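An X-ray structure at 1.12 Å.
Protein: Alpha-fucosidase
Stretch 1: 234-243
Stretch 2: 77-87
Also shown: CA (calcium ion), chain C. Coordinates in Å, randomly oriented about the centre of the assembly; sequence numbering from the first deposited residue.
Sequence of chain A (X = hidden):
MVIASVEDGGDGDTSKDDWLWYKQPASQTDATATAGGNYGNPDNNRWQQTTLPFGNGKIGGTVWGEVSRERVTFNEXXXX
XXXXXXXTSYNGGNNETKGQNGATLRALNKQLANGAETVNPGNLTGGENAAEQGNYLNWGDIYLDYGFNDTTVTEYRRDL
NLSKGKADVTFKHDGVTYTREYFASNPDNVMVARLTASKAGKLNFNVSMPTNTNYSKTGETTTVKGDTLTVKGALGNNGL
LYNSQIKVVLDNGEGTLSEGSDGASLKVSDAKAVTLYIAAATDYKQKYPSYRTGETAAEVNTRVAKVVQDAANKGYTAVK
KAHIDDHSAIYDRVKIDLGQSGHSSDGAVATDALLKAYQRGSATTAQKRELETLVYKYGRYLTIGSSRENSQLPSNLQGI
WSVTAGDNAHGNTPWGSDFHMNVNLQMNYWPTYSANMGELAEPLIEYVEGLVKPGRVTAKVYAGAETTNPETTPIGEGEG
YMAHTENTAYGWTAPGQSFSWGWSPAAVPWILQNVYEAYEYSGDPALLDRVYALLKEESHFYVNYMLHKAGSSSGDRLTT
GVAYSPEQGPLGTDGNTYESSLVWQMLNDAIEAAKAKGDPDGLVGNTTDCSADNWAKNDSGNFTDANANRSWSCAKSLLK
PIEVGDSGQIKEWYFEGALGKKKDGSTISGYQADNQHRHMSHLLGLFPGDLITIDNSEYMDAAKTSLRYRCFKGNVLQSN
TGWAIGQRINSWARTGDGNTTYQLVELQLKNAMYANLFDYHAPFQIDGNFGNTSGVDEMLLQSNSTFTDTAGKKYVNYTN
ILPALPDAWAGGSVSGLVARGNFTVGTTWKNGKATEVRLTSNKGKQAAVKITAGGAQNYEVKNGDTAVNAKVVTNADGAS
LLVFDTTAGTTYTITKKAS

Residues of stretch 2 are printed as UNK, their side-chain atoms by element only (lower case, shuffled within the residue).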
# COMPACT_ATOMS: atom_id res chain seq x y z
N ALA A 234 16.00 -13.34 -22.02
CA ALA A 234 14.72 -12.68 -22.25
C ALA A 234 13.61 -13.58 -21.74
O ALA A 234 13.71 -14.81 -21.83
CB ALA A 234 14.52 -12.38 -23.73
N LEU A 235 12.55 -12.98 -21.20
CA LEU A 235 11.39 -13.76 -20.80
C LEU A 235 10.76 -14.39 -22.02
O LEU A 235 10.59 -13.73 -23.05
CB LEU A 235 10.36 -12.91 -20.05
CG LEU A 235 10.82 -12.32 -18.71
CD1 LEU A 235 9.68 -11.54 -18.08
CD2 LEU A 235 11.34 -13.38 -17.76
N GLY A 236 10.42 -15.67 -21.92
CA GLY A 236 9.76 -16.37 -23.02
C GLY A 236 8.37 -15.84 -23.31
O GLY A 236 7.94 -15.81 -24.46
N ASN A 237 7.68 -15.39 -22.27
CA ASN A 237 6.30 -14.95 -22.44
C ASN A 237 6.16 -13.68 -23.28
O ASN A 237 5.22 -13.56 -24.06
CB ASN A 237 5.61 -14.83 -21.07
CG ASN A 237 4.42 -13.89 -21.08
OD1 ASN A 237 4.59 -12.67 -21.09
ND2 ASN A 237 3.22 -14.45 -21.05
N ASN A 238 7.08 -12.73 -23.12
CA ASN A 238 6.91 -11.41 -23.74
C ASN A 238 8.18 -10.74 -24.27
O ASN A 238 8.13 -9.58 -24.71
CB ASN A 238 6.22 -10.45 -22.76
CG ASN A 238 7.06 -10.18 -21.52
OD1 ASN A 238 8.21 -10.61 -21.43
ND2 ASN A 238 6.47 -9.48 -20.56
N GLY A 239 9.31 -11.44 -24.22
CA GLY A 239 10.56 -10.90 -24.74
C GLY A 239 11.24 -9.85 -23.87
O GLY A 239 12.25 -9.28 -24.30
N LEU A 240 10.71 -9.58 -22.68
CA LEU A 240 11.36 -8.65 -21.75
C LEU A 240 12.80 -9.08 -21.48
O LEU A 240 13.05 -10.24 -21.15
CB LEU A 240 10.60 -8.58 -20.42
CG LEU A 240 11.03 -7.48 -19.45
CD1 LEU A 240 10.53 -6.12 -19.92
CD2 LEU A 240 10.51 -7.77 -18.05
N LEU A 241 13.74 -8.16 -21.65
CA LEU A 241 15.16 -8.46 -21.42
C LEU A 241 15.48 -8.35 -19.95
O LEU A 241 15.00 -7.46 -19.27
CB LEU A 241 16.06 -7.49 -22.20
CG LEU A 241 15.86 -7.42 -23.71
CD1 LEU A 241 16.72 -6.31 -24.30
CD2 LEU A 241 16.18 -8.75 -24.37
N TYR A 242 16.31 -9.27 -19.46
CA TYR A 242 16.77 -9.21 -18.08
C TYR A 242 18.26 -9.49 -17.98
O TYR A 242 18.83 -10.23 -18.80
CB TYR A 242 15.96 -10.16 -17.17
CG TYR A 242 16.07 -11.63 -17.52
CD1 TYR A 242 17.09 -12.42 -16.98
CD2 TYR A 242 15.14 -12.24 -18.36
CE1 TYR A 242 17.19 -13.78 -17.29
CE2 TYR A 242 15.23 -13.59 -18.67
CZ TYR A 242 16.26 -14.35 -18.13
OH TYR A 242 16.33 -15.69 -18.46
N ASN A 243 18.89 -8.89 -16.98
CA ASN A 243 20.33 -8.98 -16.79
C ASN A 243 20.64 -8.75 -15.31
O ASN A 243 20.20 -7.76 -14.72
CB ASN A 243 21.03 -7.92 -17.66
CG ASN A 243 22.55 -8.03 -17.65
OD1 ASN A 243 23.19 -7.83 -16.62
ND2 ASN A 243 23.13 -8.33 -18.81
N UNK A 77 11.76 -5.25 -9.37
CA UNK A 77 10.36 -4.81 -9.42
C UNK A 77 9.70 -4.89 -10.80
O UNK A 77 8.47 -4.95 -10.88
o UNK A 77 11.48 -0.10 -10.00
c UNK A 77 10.69 -0.93 -9.49
o UNK A 77 9.67 -0.61 -8.85
c UNK A 77 11.04 -2.39 -9.71
c UNK A 77 10.23 -3.38 -8.89
N UNK A 78 10.49 -4.85 -11.86
CA UNK A 78 9.92 -4.82 -13.21
C UNK A 78 9.89 -6.16 -13.93
O UNK A 78 9.54 -6.21 -15.11
o UNK A 78 11.96 -4.19 -14.43
c UNK A 78 10.62 -3.77 -14.13
c UNK A 78 10.65 -2.39 -13.48
N UNK A 79 10.24 -7.25 -13.24
CA UNK A 79 10.25 -8.56 -13.88
C UNK A 79 8.83 -9.10 -13.93
O UNK A 79 8.38 -9.87 -13.07
c UNK A 79 12.19 -11.84 -13.23
c UNK A 79 11.57 -10.75 -14.05
c UNK A 79 12.50 -10.36 -15.20
c UNK A 79 11.21 -9.54 -13.18
N UNK A 80 8.13 -8.67 -14.98
CA UNK A 80 6.71 -8.89 -15.17
C UNK A 80 6.46 -9.54 -16.53
O UNK A 80 6.90 -9.02 -17.55
c UNK A 80 5.96 -6.44 -12.81
c UNK A 80 3.85 -6.82 -12.18
c UNK A 80 5.99 -7.53 -15.15
c UNK A 80 1.75 -8.09 -13.43
c UNK A 80 4.03 -7.38 -13.46
c UNK A 80 2.62 -6.90 -11.50
c UNK A 80 1.59 -7.53 -12.15
n UNK A 80 5.04 -6.25 -11.80
c UNK A 80 5.38 -7.13 -13.84
c UNK A 80 2.96 -8.01 -14.09
N UNK A 81 5.77 -10.67 -16.54
CA UNK A 81 5.25 -11.22 -17.78
C UNK A 81 3.97 -10.48 -18.17
O UNK A 81 3.47 -9.65 -17.41
o UNK A 81 4.05 -12.96 -16.60
c UNK A 81 6.24 -13.54 -17.45
c UNK A 81 4.96 -12.73 -17.68
N UNK A 82 3.45 -10.77 -19.36
CA UNK A 82 2.27 -10.11 -19.90
C UNK A 82 2.61 -8.91 -20.76
O UNK A 82 3.78 -8.61 -21.02
N UNK A 83 1.58 -8.21 -21.23
CA UNK A 83 1.77 -6.95 -21.93
C UNK A 83 2.12 -7.12 -23.40
O UNK A 83 2.02 -8.22 -23.96
N UNK A 84 2.55 -6.03 -24.05
CA UNK A 84 2.85 -6.11 -25.47
C UNK A 84 3.94 -7.15 -25.73
O UNK A 84 4.90 -7.26 -24.96
c UNK A 84 2.80 -4.69 -23.50
c UNK A 84 3.70 -4.08 -24.52
c UNK A 84 3.33 -4.69 -25.82
N UNK A 85 3.76 -7.94 -26.78
CA UNK A 85 4.68 -9.03 -27.09
C UNK A 85 4.24 -10.38 -26.55
O UNK A 85 4.79 -11.40 -26.95
N UNK A 86 3.26 -10.40 -25.65
CA UNK A 86 2.75 -11.66 -25.11
C UNK A 86 1.72 -12.32 -26.03
O UNK A 86 1.35 -13.49 -25.82
c UNK A 86 2.14 -11.45 -23.73
o UNK A 86 0.99 -10.63 -23.81
N UNK A 87 1.24 -11.56 -27.01
CA UNK A 87 0.38 -12.03 -28.09
C UNK A 87 0.58 -11.08 -29.24
O UNK A 87 1.27 -10.07 -29.10
c UNK A 87 -1.09 -12.00 -27.67
o UNK A 87 -1.56 -10.66 -27.69
CA CA C . 8.63 -0.97 -6.41
O HOH W 1 3.08 -15.27 -24.52

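Position 77 carries three carbons in a row, the third bearing two oxygens, a carboxylate at the end of a two-carbon spacer. None of these atoms reaches stretch 1; one carboxylate oxygen binds the calcium ion. This is Glu77, and Glu77 OE2 binds the calcium ion CA at 2.7 Å. Position 78 has a first carbon that carries one oxygen and one carbon. The branched hydroxyl side chain makes no close contact with stretch 1, whereas its backbone O lies 3.5 Å from Leu240 CD2. The residue is Thr78.

At position 79 four carbons fork at the second, without any heteroatom. One fork tip packs against Tyr242, Leu235 and Leu240. The fork rules out a beta-branched chain, and the residue is Leu79; Leu79 CD1 lies 4.0 Å from Tyr242 CB, 4.1 Å from Leu235 CD2 and 4.3 Å from Leu240 CD2. Position 80 bears one carbon followed by fused five- and six-membered rings holding eight carbons and one nitrogen, which only an indole explains. The ring system leads away from stretch 1; the backbone O instead accepts a hydrogen bond from Asn238 ND2 at 3.1 Å. It is Trp80.

Position 81 repeats the pattern of a first carbon with one oxygen and one carbon. That first carbon, CB, packs 3.4 Å from Asn237 OD1, and the terminal carbon packs against Leu235. This is Thr81; Thr81 CG2 lies 4.0 Å from Leu235 CD1, and OG1 is hydrogen-bonded elsewhere in the structure.

Position 82 has no side-chain atoms, and its phi/psi of 92/-176° would jam a CB against the preceding carbonyl O; it is Gly82. Position 83 is equally bare, with a phi of 82°, and an ideal CB would clash with the ring of the next residue; it is Gly83. At position 84 three carbons close a ring onto the backbone N, and the CA-to-CB bond points away from stretch 1; the ring identifies Pro84. Position 85 again lacks a side chain. Its phi is 95°, and an ideal CB would come within 2.9 Å of Asn238 O, so both the backbone and the neighbouring stretch suit Gly85.

Position 86 holds one carbon and one oxygen; CB sits 3.8 Å from Asn237 OD1, and the oxygen donates to Gly83 O. This is Ser86, which closes a type II turn from Gly83: Ser86 OG donates to Gly83 O at 2.6 Å, and Ser86 N also donates to Gly83 O at 3.0 Å. Position 87 has the same composition, but its CA-to-CB bond points away and it is out of contact: Ser87.

The contact works through two asparagines reading backbone. Gly82 N donates to Asn237 OD1 at 2.8 Å, while Asn238 ND2 donates to Gly82 O at 2.9 Å as well as to Trp80 O. Asn238 OD1 accepts from Leu240 N at 3.0 Å, tying the amide to its own loop. Ser86 CA approaches Asn237 O at 3.3 Å, and a water donates to both Asn237 O and Ser86 O. Beside this polar patch, Leu79 packs against Leu235, Leu240 and Tyr242.

Stretch 2 (77-87) ETLWTGGPGSS
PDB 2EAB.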